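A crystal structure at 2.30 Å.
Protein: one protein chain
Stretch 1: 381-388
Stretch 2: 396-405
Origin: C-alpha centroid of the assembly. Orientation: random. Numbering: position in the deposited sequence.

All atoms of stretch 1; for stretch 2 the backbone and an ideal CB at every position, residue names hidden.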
# COMPACT_ATOMS: atom_id res chain seq x y z
N PHE A 381 -7.36 -11.69 -0.38
CA PHE A 381 -6.27 -10.85 0.10
C PHE A 381 -5.63 -10.18 -1.10
O PHE A 381 -5.17 -10.88 -2.01
CB PHE A 381 -5.24 -11.67 0.89
CG PHE A 381 -4.19 -10.84 1.57
CD1 PHE A 381 -4.55 -9.78 2.38
CD2 PHE A 381 -2.85 -11.13 1.40
CE1 PHE A 381 -3.58 -9.01 3.02
CE2 PHE A 381 -1.88 -10.37 2.03
CZ PHE A 381 -2.24 -9.31 2.84
N LEU A 382 -5.61 -8.85 -1.11
CA LEU A 382 -5.17 -8.08 -2.28
C LEU A 382 -5.96 -8.50 -3.52
O LEU A 382 -5.41 -8.74 -4.60
CB LEU A 382 -3.67 -8.24 -2.50
CG LEU A 382 -2.75 -7.85 -1.34
CD1 LEU A 382 -1.32 -8.28 -1.61
CD2 LEU A 382 -2.83 -6.35 -1.07
N LYS A 383 -7.28 -8.60 -3.35
CA LYS A 383 -8.23 -8.94 -4.41
C LYS A 383 -8.02 -10.35 -4.96
O LYS A 383 -8.51 -10.67 -6.05
CB LYS A 383 -8.18 -7.92 -5.55
CG LYS A 383 -8.62 -6.51 -5.16
CD LYS A 383 -8.61 -5.58 -6.37
CE LYS A 383 -9.95 -4.87 -6.55
NZ LYS A 383 -10.22 -4.52 -7.98
N ARG A 384 -7.34 -11.23 -4.23
CA ARG A 384 -7.01 -12.56 -4.73
C ARG A 384 -7.48 -13.65 -3.77
O ARG A 384 -7.31 -13.53 -2.55
CB ARG A 384 -5.49 -12.72 -4.94
CG ARG A 384 -4.89 -11.75 -5.95
CD ARG A 384 -3.43 -11.50 -5.63
NE ARG A 384 -2.67 -10.99 -6.76
CZ ARG A 384 -2.47 -9.69 -7.01
NH1 ARG A 384 -2.98 -8.77 -6.21
NH2 ARG A 384 -1.75 -9.32 -8.07
N HIS A 385 -8.06 -14.70 -4.33
CA HIS A 385 -8.35 -15.91 -3.58
C HIS A 385 -7.09 -16.78 -3.46
O HIS A 385 -6.06 -16.50 -4.07
CB HIS A 385 -9.47 -16.72 -4.24
CG HIS A 385 -10.85 -16.23 -3.93
ND1 HIS A 385 -11.53 -15.36 -4.75
CD2 HIS A 385 -11.67 -16.49 -2.89
CE1 HIS A 385 -12.72 -15.10 -4.23
NE2 HIS A 385 -12.83 -15.78 -3.09
N PHE A 386 -7.20 -17.83 -2.65
CA PHE A 386 -6.16 -18.86 -2.53
C PHE A 386 -6.75 -20.15 -3.08
O PHE A 386 -7.69 -20.71 -2.49
CB PHE A 386 -5.72 -19.04 -1.07
CG PHE A 386 -5.11 -17.81 -0.45
CD1 PHE A 386 -5.91 -16.76 -0.02
CD2 PHE A 386 -3.74 -17.71 -0.28
CE1 PHE A 386 -5.35 -15.63 0.56
CE2 PHE A 386 -3.17 -16.58 0.30
CZ PHE A 386 -3.98 -15.54 0.72
N VAL A 387 -6.21 -20.63 -4.20
CA VAL A 387 -6.72 -21.83 -4.86
C VAL A 387 -5.57 -22.81 -5.10
O VAL A 387 -4.65 -22.50 -5.86
CB VAL A 387 -7.42 -21.51 -6.19
CG1 VAL A 387 -7.87 -22.79 -6.87
CG2 VAL A 387 -8.61 -20.58 -5.95
N PRO A 388 -5.57 -23.98 -4.47
CA PRO A 388 -4.51 -24.96 -4.72
C PRO A 388 -4.49 -25.42 -6.17
O PRO A 388 -5.53 -25.51 -6.83
CB PRO A 388 -4.85 -26.12 -3.77
CG PRO A 388 -5.69 -25.49 -2.70
CD PRO A 388 -6.48 -24.41 -3.39
N UNK A 396 -0.11 -22.94 -4.37
CA UNK A 396 -1.36 -22.19 -4.27
C UNK A 396 -1.35 -21.06 -5.29
O UNK A 396 -0.43 -20.24 -5.30
CB UNK A 396 -1.56 -21.64 -2.86
N UNK A 397 -2.39 -21.02 -6.13
CA UNK A 397 -2.55 -19.96 -7.13
C UNK A 397 -3.13 -18.71 -6.48
O UNK A 397 -4.08 -18.80 -5.69
CB UNK A 397 -3.45 -20.43 -8.28
N UNK A 398 -2.59 -17.53 -6.80
CA UNK A 398 -3.30 -16.28 -6.50
C UNK A 398 -4.30 -15.97 -7.60
O UNK A 398 -3.93 -15.61 -8.72
CB UNK A 398 -2.32 -15.12 -6.34
N UNK A 399 -5.58 -16.13 -7.29
CA UNK A 399 -6.65 -15.98 -8.27
C UNK A 399 -7.32 -14.63 -8.01
O UNK A 399 -8.16 -14.49 -7.11
CB UNK A 399 -7.66 -17.13 -8.19
N UNK A 400 -6.96 -13.63 -8.81
CA UNK A 400 -7.51 -12.29 -8.67
C UNK A 400 -8.93 -12.27 -9.22
O UNK A 400 -9.31 -13.09 -10.06
CB UNK A 400 -6.63 -11.26 -9.39
N UNK A 401 -9.73 -11.33 -8.72
CA UNK A 401 -11.10 -11.20 -9.18
C UNK A 401 -11.11 -10.91 -10.68
O UNK A 401 -10.35 -10.06 -11.15
CB UNK A 401 -11.83 -10.10 -8.41
N UNK A 402 -11.95 -11.60 -11.46
CA UNK A 402 -11.95 -11.37 -12.92
C UNK A 402 -12.24 -9.94 -13.31
O UNK A 402 -11.80 -9.49 -14.37
CB UNK A 402 -12.98 -12.28 -13.59
N UNK A 403 -12.97 -9.20 -12.46
CA UNK A 403 -13.27 -7.80 -12.75
C UNK A 403 -12.00 -6.97 -12.89
O UNK A 403 -11.99 -5.97 -13.62
CB UNK A 403 -14.16 -7.21 -11.65
N UNK A 404 -10.92 -7.37 -12.21
CA UNK A 404 -9.66 -6.64 -12.31
C UNK A 404 -9.18 -6.57 -13.75
O UNK A 404 -9.02 -5.47 -14.31
CB UNK A 404 -8.59 -7.29 -11.43
N UNK A 405 -8.94 -7.72 -14.38
CA UNK A 405 -8.38 -7.71 -15.73
C UNK A 405 -9.43 -7.59 -16.83
O UNK A 405 -9.08 -7.24 -17.96
CB UNK A 405 -7.56 -8.98 -15.95

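Strand 384-388 pairs antiparallel with 396-400, so side chains in the second strand alternate between two faces of the sheet.

Position 396 pairs with Pro388. Its CB lies on the face of Arg384, Phe386 and Pro388, 5.2 Å from Phe386 CD2. A branched or long apolar side chain could fill the space between the proline and the phenylalanine. The residue is Ile396. Its CG2 sits 3.8 Å from Phe386 CB, at the ring edge, and its CD1 lies 3.9 Å from Pro388 CG.

Position 397 turns to the face of His385 and Val387. Its backbone N is 2.7 Å from Val387 O and donates to it, so an N-H is required and proline is excluded. The CB lies 3.4 Å from Val387 O, so the chain starts close to the partner backbone; an aromatic, polar or aliphatic side chain could extend from it. The residue is His397. Val387 N returns a bond of 3.2 Å to His397 O, and both ring nitrogens are hydrogen-bonded to partners outside the two stretches.

Position 398 pairs with Phe386 in a non-hydrogen-bonded pair. No N-H is needed by stretch 1, and phi of -84° admits proline. The ideal CB is 3.9 Å from Arg384 CD, so a compact apolar group suits. The residue is Pro398. Its CB lies at the edge of the guanidinium.

The N of position 399 donates to His385 O at 3.3 Å, so proline is excluded. Its CB lies 4.2 Å from Val387 CG2 and 4.4 Å from His385 CB. Valine, isoleucine or threonine would fit. The residue is Val399, whose CG2 meets Val387 CG2 at 3.6 Å. Val399 O accepts from His385 N at 2.8 Å. It also accepts from a water, which is bonded to His385 ND1 as well.

Position 400 faces Arg384, its CB 3.9 Å from Arg384 CG. An aliphatic chain could cover the arginine; an acid could seek its charge. The residue is Ile400. Its CD1 lies over one face of the guanidinium.

Position 401 points sideways, and its N donates to Lys383 O at 3.0 Å. The CB is 4.1 Å from Lys383 O and the lysine chain runs nearby, so a small or polar residue suits. Ser401 OG bonds a water that is weakly bonded to Lys383 NZ.

Position 402 is out of reach and has phi of -58°; Pro402 fits. Position 403 points sideways, leaving many choices; it is Glu403.

The CB of position 404 points toward stretch 1 and lies 4.7 Å from Lys383 NZ, inviting a polar or acidic group. Thr404 OG1 comes within 3.6 Å of Lys383 NZ. Thr404 OG1 and Ser401 OG are hydrogen-bonded at 3.0 Å; either could be the donor.

Position 405 is out of reach; it is Tyr405.

Stretch 2, residues 396-405: IHPVISPETY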
# COMPACT_ATOMS: atom_id res chain seq x y z
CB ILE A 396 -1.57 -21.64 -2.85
CG1 ILE A 396 -1.29 -22.73 -1.81
CG2 ILE A 396 -2.98 -21.09 -2.70
CD1 ILE A 396 -2.21 -23.93 -1.90
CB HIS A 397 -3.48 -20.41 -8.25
CG HIS A 397 -2.90 -21.45 -9.16
ND1 HIS A 397 -2.16 -21.14 -10.28
CD2 HIS A 397 -2.97 -22.81 -9.12
CE1 HIS A 397 -1.79 -22.25 -10.89
NE2 HIS A 397 -2.27 -23.28 -10.21
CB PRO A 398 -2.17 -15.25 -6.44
CG PRO A 398 -1.12 -15.79 -7.35
CD PRO A 398 -1.24 -17.30 -7.33
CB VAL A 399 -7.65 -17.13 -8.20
CG1 VAL A 399 -8.71 -17.00 -9.29
CG2 VAL A 399 -6.91 -18.46 -8.31
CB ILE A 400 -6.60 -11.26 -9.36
CG1 ILE A 400 -6.87 -9.85 -8.83
CG2 ILE A 400 -6.75 -11.32 -10.88
CD1 ILE A 400 -5.72 -8.89 -9.05
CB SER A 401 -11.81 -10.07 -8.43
OG SER A 401 -11.13 -8.84 -8.60
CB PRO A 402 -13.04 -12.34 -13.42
CG PRO A 402 -13.11 -13.41 -12.38
CD PRO A 402 -12.84 -12.71 -11.07
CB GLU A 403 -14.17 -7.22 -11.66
CG GLU A 403 -14.78 -5.87 -12.02
CD GLU A 403 -15.58 -5.26 -10.88
OE1 GLU A 403 -16.73 -4.82 -11.12
OE2 GLU A 403 -15.06 -5.22 -9.74
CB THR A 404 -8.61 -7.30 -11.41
OG1 THR A 404 -9.00 -7.20 -10.04
CG2 THR A 404 -7.26 -6.63 -11.60
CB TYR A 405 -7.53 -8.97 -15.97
CG TYR A 405 -8.17 -10.29 -15.59
CD1 TYR A 405 -7.95 -10.85 -14.33
CD2 TYR A 405 -8.97 -10.98 -16.49
CE1 TYR A 405 -8.52 -12.06 -13.98
CE2 TYR A 405 -9.54 -12.20 -16.14
CZ TYR A 405 -9.32 -12.73 -14.89
OH TYR A 405 -9.89 -13.94 -14.53
O HOH W 1 -12.72 -6.67 -7.36
O HOH W 2 -10.85 -14.34 -7.13
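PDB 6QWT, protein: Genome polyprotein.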